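Local coordinates for Tetur07g02040 (Tetranychus urticae, PDB 6BDJ), which probably cleaves catechol-type aromatic rings between their two hydroxylated carbons, using molecular oxygen and a bound ferric iron, at residues Ser35-Val40 against Leu222-Asn227; Val57-Gly62 against Arg116-Gly121; Asn66-Leu71 against Asn128-Phe133; Lys81-Tyr86 against Tyr150-Asn155. One frame throughout, in Å; residues are numbered along the deposited sequence.

Contact 1: residues Ser35-Val40 against Leu222-Asn227; sequences SLSPEV and LNLAIN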
loop_
_atom_site.group_PDB
_atom_site.type_symbol
_atom_site.label_atom_id
_atom_site.label_comp_id
_atom_site.label_asym_id
_atom_site.label_seq_id
_atom_site.Cartn_x
_atom_site.Cartn_y
_atom_site.Cartn_z
ATOM N N SER A 35 -2.027 -15.703 11.323
ATOM C CA SER A 35 -0.829 -15.332 12.045
ATOM C C SER A 35 -0.631 -13.833 11.834
ATOM O O SER A 35 -0.975 -13.285 10.769
ATOM C CB SER A 35 0.387 -16.127 11.570
ATOM O OG SER A 35 0.607 -15.965 10.182
ATOM N N LEU A 36 -0.116 -13.182 12.869
ATOM C CA LEU A 36 0.022 -11.751 12.893
ATOM C C LEU A 36 0.813 -11.266 11.684
ATOM O O LEU A 36 1.971 -11.639 11.497
ATOM C CB LEU A 36 0.692 -11.325 14.188
ATOM C CG LEU A 36 0.948 -9.831 14.394
ATOM C CD1 LEU A 36 -0.366 -9.050 14.462
ATOM C CD2 LEU A 36 1.807 -9.664 15.646
ATOM N N SER A 37 0.168 -10.456 10.849
ATOM C CA SER A 37 0.849 -9.873 9.702
ATOM C C SER A 37 2.008 -8.998 10.163
ATOM O O SER A 37 1.971 -8.425 11.248
ATOM C CB SER A 37 -0.111 -9.098 8.831
ATOM O OG SER A 37 -0.942 -10.010 8.136
ATOM N N PRO A 38 3.070 -8.939 9.365
ATOM C CA PRO A 38 4.166 -8.087 9.753
ATOM C C PRO A 38 3.829 -6.613 9.508
ATOM O O PRO A 38 3.017 -6.295 8.645
ATOM C CB PRO A 38 5.264 -8.514 8.792
ATOM C CG PRO A 38 4.509 -8.833 7.535
ATOM C CD PRO A 38 3.287 -9.554 8.038
ATOM N N GLU A 39 4.462 -5.756 10.296
ATOM C CA GLU A 39 4.440 -4.337 10.104
ATOM C C GLU A 39 5.698 -3.889 9.386
ATOM O O GLU A 39 6.762 -4.536 9.464
ATOM C CB GLU A 39 4.401 -3.629 11.446
ATOM C CG GLU A 39 3.104 -3.775 12.218
ATOM C CD GLU A 39 2.895 -2.610 13.171
ATOM O OE1 GLU A 39 2.346 -1.546 12.747
ATOM O OE2 GLU A 39 3.295 -2.771 14.336
ATOM N N VAL A 40 5.607 -2.746 8.714
ATOM C CA VAL A 40 6.735 -2.206 7.939
ATOM C C VAL A 40 6.641 -0.700 8.099
ATOM O O VAL A 40 5.528 -0.148 8.170
ATOM C CB VAL A 40 6.602 -2.544 6.432
ATOM C CG1 VAL A 40 7.848 -2.100 5.685
ATOM C CG2 VAL A 40 6.409 -4.038 6.209
ATOM N N LEU A 222 -4.959 -9.641 -0.603
ATOM C CA LEU A 222 -4.030 -9.826 0.491
ATOM C C LEU A 222 -4.876 -9.993 1.734
ATOM O O LEU A 222 -5.711 -9.139 2.050
ATOM C CB LEU A 222 -3.118 -8.620 0.620
ATOM C CG LEU A 222 -2.040 -8.639 1.701
ATOM C CD1 LEU A 222 -1.001 -9.707 1.424
ATOM C CD2 LEU A 222 -1.444 -7.250 1.774
ATOM N N ASN A 223 -4.690 -11.110 2.411
ATOM C CA ASN A 223 -5.389 -11.383 3.648
ATOM C C ASN A 223 -4.470 -10.936 4.768
ATOM O O ASN A 223 -3.324 -11.350 4.793
ATOM C CB ASN A 223 -5.689 -12.881 3.736
ATOM C CG ASN A 223 -6.599 -13.344 2.623
ATOM O OD1 ASN A 223 -7.512 -12.632 2.254
ATOM N ND2 ASN A 223 -6.358 -14.537 2.095
ATOM N N LEU A 224 -4.951 -10.069 5.657
ATOM C CA LEU A 224 -4.167 -9.587 6.812
ATOM C C LEU A 224 -4.808 -9.958 8.149
ATOM O O LEU A 224 -6.040 -9.959 8.299
ATOM C CB LEU A 224 -3.977 -8.054 6.743
ATOM C CG LEU A 224 -3.225 -7.521 5.514
ATOM C CD1 LEU A 224 -3.398 -6.021 5.312
ATOM C CD2 LEU A 224 -1.751 -7.896 5.557
ATOM N N ALA A 225 -3.943 -10.289 9.105
ATOM C CA ALA A 225 -4.311 -10.466 10.503
ATOM C C ALA A 225 -3.606 -9.377 11.292
ATOM O O ALA A 225 -2.380 -9.306 11.297
ATOM C CB ALA A 225 -3.881 -11.831 10.997
ATOM N N ILE A 226 -4.375 -8.525 11.948
ATOM C CA ILE A 226 -3.809 -7.430 12.734
ATOM C C ILE A 226 -4.301 -7.480 14.184
ATOM O O ILE A 226 -5.064 -8.353 14.555
ATOM C CB ILE A 226 -4.131 -6.061 12.082
ATOM C CG1 ILE A 226 -5.642 -5.826 11.985
ATOM C CG2 ILE A 226 -3.507 -5.955 10.696
ATOM C CD1 ILE A 226 -5.950 -4.356 12.106
ATOM N N ASN A 227 -3.822 -6.547 14.989
ATOM C CA ASN A 227 -4.169 -6.438 16.381
ATOM C C ASN A 227 -4.783 -5.076 16.639
ATOM O O ASN A 227 -4.061 -4.090 16.699
ATOM C CB ASN A 227 -2.896 -6.617 17.219
ATOM C CG ASN A 227 -3.195 -6.733 18.703
ATOM O OD1 ASN A 227 -4.348 -6.637 19.134
ATOM N ND2 ASN A 227 -2.164 -6.914 19.488
#

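Contact 2: residues Val57-Gly62 against Arg116-Gly121; sequences VEDRIG and RRFLRG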
loop_
_atom_site.group_PDB
_atom_site.type_symbol
_atom_site.label_atom_id
_atom_site.label_comp_id
_atom_site.label_asym_id
_atom_site.label_seq_id
_atom_site.Cartn_x
_atom_site.Cartn_y
_atom_site.Cartn_z
ATOM N N VAL A 57 -7.365 6.497 -8.775
ATOM C CA VAL A 57 -6.498 6.686 -9.951
ATOM C C VAL A 57 -6.355 8.139 -10.363
ATOM O O VAL A 57 -5.257 8.568 -10.682
ATOM C CB VAL A 57 -6.998 5.841 -11.138
ATOM C CG1 VAL A 57 -6.165 6.078 -12.404
ATOM C CG2 VAL A 57 -6.932 4.355 -10.782
ATOM N N GLU A 58 -7.466 8.875 -10.393
ATOM C CA GLU A 58 -7.505 10.252 -10.870
ATOM C C GLU A 58 -6.995 10.258 -12.311
ATOM O O GLU A 58 -7.507 9.504 -13.112
ATOM C CB GLU A 58 -6.774 11.220 -9.920
ATOM C CG GLU A 58 -7.379 11.236 -8.528
ATOM C CD GLU A 58 -6.910 12.381 -7.639
ATOM O OE1 GLU A 58 -6.124 13.248 -8.036
ATOM O OE2 GLU A 58 -7.276 12.359 -6.467
ATOM N N ASP A 59 -5.964 11.045 -12.607
ATOM C CA ASP A 59 -5.399 11.203 -13.943
ATOM C C ASP A 59 -4.183 10.316 -14.211
ATOM O O ASP A 59 -3.575 10.433 -15.264
ATOM C CB ASP A 59 -4.973 12.672 -14.166
ATOM C CG ASP A 59 -3.982 13.161 -13.123
ATOM O OD1 ASP A 59 -3.824 12.476 -12.091
ATOM O OD2 ASP A 59 -3.382 14.246 -13.283
ATOM N N ARG A 60 -3.830 9.423 -13.289
ATOM C CA ARG A 60 -2.622 8.653 -13.444
ATOM C C ARG A 60 -2.799 7.563 -14.486
ATOM O O ARG A 60 -3.885 7.029 -14.671
ATOM C CB ARG A 60 -2.215 8.028 -12.124
ATOM C CG ARG A 60 -1.885 9.048 -11.051
ATOM C CD ARG A 60 -0.711 9.916 -11.432
ATOM N NE ARG A 60 -1.092 11.267 -11.861
ATOM C CZ ARG A 60 -0.238 12.246 -12.197
ATOM N NH1 ARG A 60 1.065 12.034 -12.220
ATOM N NH2 ARG A 60 -0.697 13.442 -12.568
ATOM N N ILE A 61 -1.701 7.239 -15.146
ATOM C CA ILE A 61 -1.695 6.281 -16.242
ATOM C C ILE A 61 -0.948 5.046 -15.770
ATOM O O ILE A 61 0.066 5.156 -15.100
ATOM C CB ILE A 61 -1.047 6.887 -17.516
ATOM C CG1 ILE A 61 -0.889 5.863 -18.642
ATOM C CG2 ILE A 61 0.289 7.560 -17.223
ATOM C CD1 ILE A 61 -2.194 5.284 -19.139
ATOM N N GLY A 62 -1.459 3.874 -16.125
ATOM C CA GLY A 62 -0.776 2.625 -15.834
ATOM C C GLY A 62 -1.700 1.463 -16.095
ATOM O O GLY A 62 -2.624 1.581 -16.918
ATOM N N ARG A 116 -2.348 17.817 -4.779
ATOM C CA ARG A 116 -2.765 16.572 -5.420
ATOM C C ARG A 116 -2.762 15.403 -4.429
ATOM O O ARG A 116 -1.933 15.325 -3.549
ATOM C CB ARG A 116 -1.871 16.218 -6.608
ATOM C CG ARG A 116 -1.893 17.224 -7.784
ATOM C CD ARG A 116 -3.289 17.391 -8.361
ATOM N NE ARG A 116 -3.961 16.132 -8.734
ATOM C CZ ARG A 116 -3.834 15.469 -9.877
ATOM N NH1 ARG A 116 -4.561 14.355 -10.074
ATOM N NH2 ARG A 116 -2.969 15.867 -10.802
ATOM N N ARG A 117 -3.697 14.499 -4.623
ATOM C CA ARG A 117 -3.927 13.365 -3.804
ATOM C C ARG A 117 -4.215 12.121 -4.609
ATOM O O ARG A 117 -4.790 11.161 -4.092
ATOM C CB ARG A 117 -5.071 13.647 -2.844
ATOM C CG ARG A 117 -4.818 14.837 -1.902
ATOM C CD ARG A 117 -3.674 14.536 -0.938
ATOM N NE ARG A 117 -3.521 15.663 -0.018
ATOM C CZ ARG A 117 -2.676 16.671 -0.182
ATOM N NH1 ARG A 117 -1.879 16.743 -1.256
ATOM N NH2 ARG A 117 -2.645 17.639 0.717
ATOM N N PHE A 118 -3.768 12.085 -5.857
ATOM C CA PHE A 118 -3.910 10.887 -6.633
ATOM C C PHE A 118 -3.205 9.730 -5.923
ATOM O O PHE A 118 -2.217 9.922 -5.186
ATOM C CB PHE A 118 -3.357 11.037 -8.072
ATOM C CG PHE A 118 -1.885 11.419 -8.162
ATOM C CD1 PHE A 118 -0.875 10.513 -7.861
ATOM C CD2 PHE A 118 -1.512 12.678 -8.597
ATOM C CE1 PHE A 118 0.463 10.872 -7.949
ATOM C CE2 PHE A 118 -0.176 13.050 -8.698
ATOM C CZ PHE A 118 0.810 12.142 -8.378
ATOM N N LEU A 119 -3.746 8.549 -6.190
ATOM C CA LEU A 119 -3.240 7.309 -5.680
ATOM C C LEU A 119 -3.163 7.256 -4.150
ATOM O O LEU A 119 -2.269 6.615 -3.564
ATOM C CB LEU A 119 -1.906 6.977 -6.356
ATOM C CG LEU A 119 -2.017 6.732 -7.878
ATOM C CD1 LEU A 119 -0.654 6.560 -8.528
ATOM C CD2 LEU A 119 -2.895 5.550 -8.253
ATOM N N ARG A 120 -4.143 7.902 -3.518
ATOM C CA ARG A 120 -4.348 7.830 -2.110
ATOM C C ARG A 120 -5.790 7.574 -1.881
ATOM O O ARG A 120 -6.652 8.181 -2.547
ATOM C CB ARG A 120 -3.960 9.150 -1.464
ATOM C CG ARG A 120 -2.480 9.478 -1.620
ATOM C CD ARG A 120 -2.178 10.823 -0.985
ATOM N NE ARG A 120 -0.746 11.036 -1.170
ATOM C CZ ARG A 120 0.201 10.663 -0.312
ATOM N NH1 ARG A 120 -0.086 10.056 0.834
ATOM N NH2 ARG A 120 1.471 10.894 -0.614
ATOM N N GLY A 121 -6.109 6.685 -0.950
ATOM C CA GLY A 121 -7.510 6.601 -0.528
ATOM C C GLY A 121 -7.691 5.858 0.762
ATOM O O GLY A 121 -6.760 5.187 1.219
HETATM O O HOH W 1 -5.728 15.282 -6.542
#

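Contact 3: residues Asn66-Leu71 against Asn128-Phe133; sequences NVTLNL and NGTVTF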
loop_
_atom_site.group_PDB
_atom_site.type_symbol
_atom_site.label_atom_id
_atom_site.label_comp_id
_atom_site.label_asym_id
_atom_site.label_seq_id
_atom_site.Cartn_x
_atom_site.Cartn_y
_atom_site.Cartn_z
ATOM N N ASN A 66 -7.046 -3.927 -9.068
ATOM C CA ASN A 66 -7.968 -3.931 -7.937
ATOM C C ASN A 66 -7.336 -4.632 -6.742
ATOM O O ASN A 66 -6.989 -5.816 -6.811
ATOM C CB ASN A 66 -9.264 -4.646 -8.301
ATOM C CG ASN A 66 -10.089 -3.886 -9.325
ATOM O OD1 ASN A 66 -9.965 -2.676 -9.489
ATOM N ND2 ASN A 66 -10.946 -4.609 -10.027
ATOM N N VAL A 67 -7.220 -3.905 -5.643
ATOM C CA VAL A 67 -6.596 -4.393 -4.429
ATOM C C VAL A 67 -7.692 -4.685 -3.408
ATOM O O VAL A 67 -8.373 -3.769 -2.967
ATOM C CB VAL A 67 -5.621 -3.330 -3.877
ATOM C CG1 VAL A 67 -5.121 -3.697 -2.477
ATOM C CG2 VAL A 67 -4.432 -3.146 -4.812
ATOM N N THR A 68 -7.861 -5.958 -3.048
ATOM C CA THR A 68 -8.817 -6.357 -2.021
ATOM C C THR A 68 -8.008 -6.809 -0.819
ATOM O O THR A 68 -7.131 -7.668 -0.943
ATOM C CB THR A 68 -9.731 -7.492 -2.514
ATOM O OG1 THR A 68 -10.490 -7.033 -3.641
ATOM C CG2 THR A 68 -10.700 -7.970 -1.427
ATOM N N LEU A 69 -8.270 -6.187 0.330
ATOM C CA LEU A 69 -7.652 -6.561 1.594
ATOM C C LEU A 69 -8.709 -7.114 2.518
ATOM O O LEU A 69 -9.752 -6.485 2.689
ATOM C CB LEU A 69 -7.026 -5.354 2.276
ATOM C CG LEU A 69 -6.008 -4.532 1.490
ATOM C CD1 LEU A 69 -5.222 -3.661 2.452
ATOM C CD2 LEU A 69 -5.034 -5.397 0.720
ATOM N N ASN A 70 -8.433 -8.273 3.120
ATOM C CA ASN A 70 -9.347 -8.915 4.066
ATOM C C ASN A 70 -8.682 -8.890 5.443
ATOM O O ASN A 70 -7.594 -9.437 5.612
ATOM C CB ASN A 70 -9.661 -10.341 3.608
ATOM C CG ASN A 70 -10.323 -10.380 2.228
ATOM O OD1 ASN A 70 -11.408 -9.812 2.013
ATOM N ND2 ASN A 70 -9.667 -11.049 1.281
ATOM N N LEU A 71 -9.283 -8.157 6.390
ATOM C CA LEU A 71 -8.724 -7.978 7.730
ATOM C C LEU A 71 -9.416 -8.923 8.702
ATOM O O LEU A 71 -10.657 -8.976 8.743
ATOM C CB LEU A 71 -8.908 -6.549 8.261
ATOM C CG LEU A 71 -8.293 -5.329 7.538
ATOM C CD1 LEU A 71 -8.265 -4.130 8.475
ATOM C CD2 LEU A 71 -6.893 -5.570 6.982
ATOM N N ASN A 128 -17.655 -8.312 6.593
ATOM C CA ASN A 128 -16.696 -9.353 6.231
ATOM C C ASN A 128 -15.205 -8.991 6.409
ATOM O O ASN A 128 -14.348 -9.794 6.062
ATOM C CB ASN A 128 -16.954 -9.792 4.782
ATOM C CG ASN A 128 -18.256 -10.558 4.632
ATOM O OD1 ASN A 128 -18.255 -11.786 4.547
ATOM N ND2 ASN A 128 -19.374 -9.840 4.622
ATOM N N GLY A 129 -14.896 -7.815 6.954
ATOM C CA GLY A 129 -13.497 -7.369 7.132
ATOM C C GLY A 129 -12.767 -6.981 5.838
ATOM O O GLY A 129 -11.528 -7.005 5.783
ATOM N N THR A 130 -13.538 -6.614 4.812
ATOM C CA THR A 130 -13.021 -6.409 3.455
ATOM C C THR A 130 -13.128 -4.943 3.014
ATOM O O THR A 130 -14.138 -4.272 3.304
ATOM C CB THR A 130 -13.807 -7.307 2.475
ATOM O OG1 THR A 130 -13.643 -8.689 2.853
ATOM C CG2 THR A 130 -13.349 -7.110 1.026
ATOM N N VAL A 131 -12.071 -4.461 2.340
ATOM C CA VAL A 131 -12.095 -3.239 1.494
ATOM C C VAL A 131 -11.529 -3.565 0.116
ATOM O O VAL A 131 -10.728 -4.480 -0.017
ATOM C CB VAL A 131 -11.274 -2.074 2.060
ATOM C CG1 VAL A 131 -11.876 -1.579 3.361
ATOM C CG2 VAL A 131 -9.811 -2.466 2.260
ATOM N N THR A 132 -11.940 -2.806 -0.892
ATOM C CA THR A 132 -11.411 -2.946 -2.236
ATOM C C THR A 132 -11.099 -1.572 -2.776
ATOM O O THR A 132 -11.905 -0.638 -2.652
ATOM C CB THR A 132 -12.390 -3.692 -3.158
ATOM O OG1 THR A 132 -12.581 -5.016 -2.642
ATOM C CG2 THR A 132 -11.842 -3.798 -4.589
ATOM N N PHE A 133 -9.908 -1.446 -3.357
ATOM C CA PHE A 133 -9.494 -0.220 -4.001
ATOM C C PHE A 133 -9.274 -0.480 -5.490
ATOM O O PHE A 133 -8.769 -1.526 -5.870
ATOM C CB PHE A 133 -8.183 0.264 -3.405
ATOM C CG PHE A 133 -8.281 0.722 -1.991
ATOM C CD1 PHE A 133 -8.619 2.017 -1.707
ATOM C CD2 PHE A 133 -7.954 -0.129 -0.949
ATOM C CE1 PHE A 133 -8.679 2.460 -0.403
ATOM C CE2 PHE A 133 -8.015 0.300 0.368
ATOM C CZ PHE A 133 -8.386 1.594 0.641
#

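Contact 4: residues Lys81-Tyr86 against Tyr150-Asn155; sequences KGAKVY and YRIHAN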
loop_
_atom_site.group_PDB
_atom_site.type_symbol
_atom_site.label_atom_id
_atom_site.label_comp_id
_atom_site.label_asym_id
_atom_site.label_seq_id
_atom_site.Cartn_x
_atom_site.Cartn_y
_atom_site.Cartn_z
ATOM N N LYS A 81 -14.605 -5.248 11.612
ATOM C CA LYS A 81 -15.556 -4.368 10.997
ATOM C C LYS A 81 -15.271 -2.933 11.464
ATOM O O LYS A 81 -14.786 -2.713 12.614
ATOM C CB LYS A 81 -16.972 -4.841 11.411
ATOM N N GLY A 82 -15.507 -1.965 10.558
ATOM C CA GLY A 82 -15.327 -0.541 10.903
ATOM C C GLY A 82 -13.917 0.036 10.896
ATOM O O GLY A 82 -13.743 1.213 11.221
ATOM N N ALA A 83 -12.913 -0.764 10.533
ATOM C CA ALA A 83 -11.525 -0.286 10.507
ATOM C C ALA A 83 -11.295 0.584 9.256
ATOM O O ALA A 83 -11.709 0.206 8.153
ATOM C CB ALA A 83 -10.552 -1.462 10.500
ATOM N N LYS A 84 -10.660 1.744 9.435
ATOM C CA LYS A 84 -10.286 2.604 8.318
ATOM C C LYS A 84 -8.978 2.100 7.740
ATOM O O LYS A 84 -7.980 2.017 8.457
ATOM C CB LYS A 84 -10.124 4.064 8.757
ATOM C CG LYS A 84 -11.422 4.861 8.683
ATOM C CD LYS A 84 -11.393 6.095 9.580
ATOM C CE LYS A 84 -10.405 7.131 9.078
ATOM N NZ LYS A 84 -10.708 8.473 9.643
ATOM N N VAL A 85 -8.986 1.752 6.453
ATOM C CA VAL A 85 -7.753 1.356 5.754
ATOM C C VAL A 85 -7.354 2.456 4.797
ATOM O O VAL A 85 -8.135 2.810 3.917
ATOM C CB VAL A 85 -7.962 0.102 4.920
ATOM C CG1 VAL A 85 -6.659 -0.302 4.229
ATOM C CG2 VAL A 85 -8.509 -1.022 5.790
ATOM N N TYR A 86 -6.147 2.975 4.983
ATOM C CA TYR A 86 -5.542 3.881 4.051
ATOM C C TYR A 86 -4.528 3.178 3.174
ATOM O O TYR A 86 -3.721 2.409 3.664
ATOM C CB TYR A 86 -4.768 4.953 4.790
ATOM C CG TYR A 86 -5.538 5.828 5.738
ATOM C CD1 TYR A 86 -5.952 5.334 6.977
ATOM C CD2 TYR A 86 -5.829 7.165 5.433
ATOM C CE1 TYR A 86 -6.628 6.128 7.882
ATOM C CE2 TYR A 86 -6.522 7.973 6.340
ATOM C CZ TYR A 86 -6.905 7.440 7.570
ATOM O OH TYR A 86 -7.554 8.190 8.525
ATOM N N TYR A 150 0.144 0.893 3.311
ATOM C CA TYR A 150 -1.165 0.832 3.942
ATOM C C TYR A 150 -1.035 1.095 5.430
ATOM O O TYR A 150 -0.018 0.763 6.052
ATOM C CB TYR A 150 -1.876 -0.501 3.675
ATOM C CG TYR A 150 -1.355 -1.666 4.479
ATOM C CD1 TYR A 150 -0.299 -2.441 4.020
ATOM C CD2 TYR A 150 -1.925 -1.999 5.691
ATOM C CE1 TYR A 150 0.185 -3.512 4.766
ATOM C CE2 TYR A 150 -1.446 -3.051 6.448
ATOM C CZ TYR A 150 -0.390 -3.808 5.984
ATOM O OH TYR A 150 0.063 -4.865 6.763
ATOM N N ARG A 151 -2.067 1.702 5.988
ATOM C CA ARG A 151 -2.128 2.023 7.389
ATOM C C ARG A 151 -3.558 1.859 7.840
ATOM O O ARG A 151 -4.484 2.273 7.138
ATOM C CB ARG A 151 -1.648 3.452 7.597
ATOM C CG ARG A 151 -2.000 4.076 8.925
ATOM C CD ARG A 151 -1.089 5.276 9.180
ATOM N NE ARG A 151 -1.653 6.145 10.191
ATOM C CZ ARG A 151 -1.041 7.133 10.849
ATOM N NH1 ARG A 151 0.248 7.421 10.675
ATOM N NH2 ARG A 151 -1.749 7.848 11.732
ATOM N N ILE A 152 -3.746 1.230 8.994
ATOM C CA ILE A 152 -5.079 0.860 9.494
ATOM C C ILE A 152 -5.365 1.485 10.839
ATOM O O ILE A 152 -4.597 1.316 11.788
ATOM C CB ILE A 152 -5.242 -0.656 9.619
ATOM C CG1 ILE A 152 -4.910 -1.290 8.267
ATOM C CG2 ILE A 152 -6.668 -1.004 10.038
ATOM C CD1 ILE A 152 -4.709 -2.780 8.307
ATOM N N HIS A 153 -6.502 2.170 10.927
ATOM C CA HIS A 153 -6.978 2.711 12.187
ATOM C C HIS A 153 -8.157 1.889 12.624
ATOM O O HIS A 153 -9.049 1.616 11.817
ATOM C CB HIS A 153 -7.410 4.161 12.069
ATOM C CG HIS A 153 -6.319 5.093 11.649
ATOM N ND1 HIS A 153 -6.509 6.456 11.558
ATOM C CD2 HIS A 153 -5.021 4.868 11.325
ATOM C CE1 HIS A 153 -5.381 7.033 11.193
ATOM N NE2 HIS A 153 -4.462 6.091 11.035
ATOM N N ALA A 154 -8.141 1.471 13.887
ATOM C CA ALA A 154 -9.295 0.830 14.532
ATOM C C ALA A 154 -9.376 1.388 15.924
ATOM O O ALA A 154 -8.341 1.579 16.559
ATOM C CB ALA A 154 -9.142 -0.682 14.589
ATOM N N ASN A 155 -10.592 1.700 16.371
ATOM C CA ASN A 155 -10.841 2.225 17.746
ATOM C C ASN A 155 -10.077 3.535 18.009
ATOM O O ASN A 155 -9.618 3.778 19.132
ATOM C CB ASN A 155 -10.478 1.193 18.864
ATOM C CG ASN A 155 -10.837 -0.233 18.514
ATOM O OD1 ASN A 155 -10.042 -1.135 18.743
ATOM N ND2 ASN A 155 -12.029 -0.448 17.954
#

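Contact 1: residues Ser35-Val40 against Leu222-Asn227
The start of the modelled chain docks here on strand 218-226 of the beta-sandwich fold of intradiol dioxygenases. Segment 35-40 has no regular structure. Both hydrogen bonds go to one residue of the strand, Ala225. Ser37 N donates to Ala225 O at 2.8 Å, in the carbonyl plane. Ser37 OG accepts from Ala225 N at 3.2 Å. The serine side chain therefore does what a backbone carbonyl would do in a true strand pair. Its torsion allows this: OG stands beside the backbone N and anti to the carbonyl carbon (chi1 -73°), so donor and acceptor face Ala225 together. The same hydroxyl rests against the CD2 methyl of Leu224, 3.4 Å from Ser37 OG. Leu224 CG also lies beside its own backbone N, and this brings CD2 up to the serine. Leu36 turns differently. Its CG is anti to the backbone N (chi1 179°), and CD1 reaches along the strand past Ala225 O to Ile226 CA, 4.2 Å from Leu36 CD1. Phe74 also touches the Leu36 side chain. The backbone of Leu224 bonds to Asn70 and Val72 of strand 64-73, which thus flanks the strand too. Just before the segment, Cys34 is tied by a disulfide to Cys77. The methyl of Ala225 points at the loop, and Ala225 CB lies 3.3 Å from Ser35 O.

Contact 2: residues Val57-Gly62 against Arg116-Gly121
A salt-bridge network of Glu58, Asp59, Arg60 and Arg116 ties a type II' beta turn, Val57 to Arg60, to the loop before strand 120-124. Asp59 holds its CG in the crowded position between backbone N and carbonyl carbon (chi1 57°). This places the carboxylate between two arginines. Arg116, bent at chi2 and chi3, grips it end-on: NH1 lies 2.9 Å from Asp59 OD1 and NH2 3.0 Å from Asp59 OD2. Arg60, also bent, grips it side-on through NE and NH2; its NH1 pairs with Asp91. They approach out of the carboxylate plane, from opposite sides. Glu58 is extended beyond CG, and its OE1 uses the anti lone pair to meet Arg116 NH1 at 2.8 Å. A water joins Glu58 OE1, Arg116 NE and Arg117 N. Phe118 also takes the crowded chi1 (58°). Its ring lies flat under the Arg60 guanidinium, planes 4° apart and Arg60 CZ 4.0 Å from the ring centroid. An alanine at Arg60 would remove this cation-pi stack and the side-on grip, and would probably loosen Asp59 and uncover the phenylalanine face. Shared by two guanidiniums, the Asp59 carboxylate probably stays ionised and is likely to offset the nearness of their like charges.

Contact 3: residues Asn66-Leu71 against Asn128-Phe133
Strands 64-73 and 130-136 form an antiparallel pair at one end of the sheet, and their local axes run 4.6 Å apart at 167°. Val67 and Phe133 make a hydrogen-bonded pair, with both bonds at 2.8 Å: Val67 N to Phe133 O, and Phe133 N to Val67 O. Leu69 and Val131 form the next such pair, joined by two bonds lying nearly along the C=O axes. The last bond is short and almost straight: Leu71 N to Gly129 O is 2.6 Å at 179°. Gly129 has positive phi, and a CB there would clash with Leu71 O.

Side chains alternate between two faces. Val67, Leu69, Val131 and Phe133 share one. Leu69 CB meets Val131 CG2 at 4.0 Å, and this face turns into the core of the beta sandwich, where Val85 and Ile87 of strand 84-88 pack on it. The other face is polar and partly exposed. There Thr68, Thr130 and Thr132 all keep OG1 beside the backbone N, with CG2 anti to it. The Thr68 and Thr132 side chains cross obliquely, and their OG1 atoms hydrogen-bond at 3.1 Å. On the same face, the methyls Thr68 CG2 and Thr130 CG2 touch at 3.7 Å. Asn70 lies alongside Thr130 and points the same way. Thr130 OG1 donates to Asn70 OD1 in the carbonyl plane at 2.6 Å. This fixes the amide rotation, while Asn70 ND2 goes to Asn223 OD1 on the neighbouring strand 218-226.

Contact 4: residues Lys81-Tyr86 against Tyr150-Asn155
The rim of one ring fits over the middle of another where strands 84-86 and 150-154 run antiparallel. Tyr86, with CG beside its backbone N (chi1 -60°), projects its CE1 over the centre of the His153 imidazole, 3.6 Å above that plane, in an edge-to-face pair with planes at 50°. The tyrosine edge fits against Arg151 O, 3.4 Å from Tyr86 CD1. From its own edge His153 NE2 accepts Arg151 NE, in plane, at 2.9 Å; the main partner of Arg151 is Glu42. An alanine at His153 would remove the face under Tyr86 and the acceptor for Arg151 NE, and would probably leave both side chains less firmly placed. On the opposite face the bumps are aliphatic. Ile152 CG2 fits beside the methyl of Ala83, 3.9 Å from Ala83 CB, and Val85 CG2 leans on Ile152 CG1. The backbones are held by two hydrogen-bonded pairs, Lys84 with His153 and Tyr86 with Arg151; Tyr86 N to Arg151 O is 2.8 Å. In the beta sandwich, strand 120-124 flanks strand 84-88, strand 157-166 flanks strand 148-154, which also carries the iron ligand His149, and Leu71 of strand 64-73 packs on Ala83, Val85 and Ile152.

Contacts 3 and 4 face each other across the core, their centres about 11 Å apart, and Phe133 CZ approaches Val85 O at 3.5 Å. Contact 1 joins both: Leu222 CB lies 3.8 Å from Leu69 CD2, and Leu224 CD1 packs on Tyr150 CE2. Contact 2 sits on the other side of the chain's centre from contact 1, about 26 Å between centres, and touches contacts 3 and 4 only lightly through Gly121 O. The iron is bound by Tyr96, His147 and His149. The Tyr150 side chain of contact 4 and Leu119 of contact 2 each lie about 11 Å from it. Phe118 is about 6 Å from Tyr96, side chain to side chain.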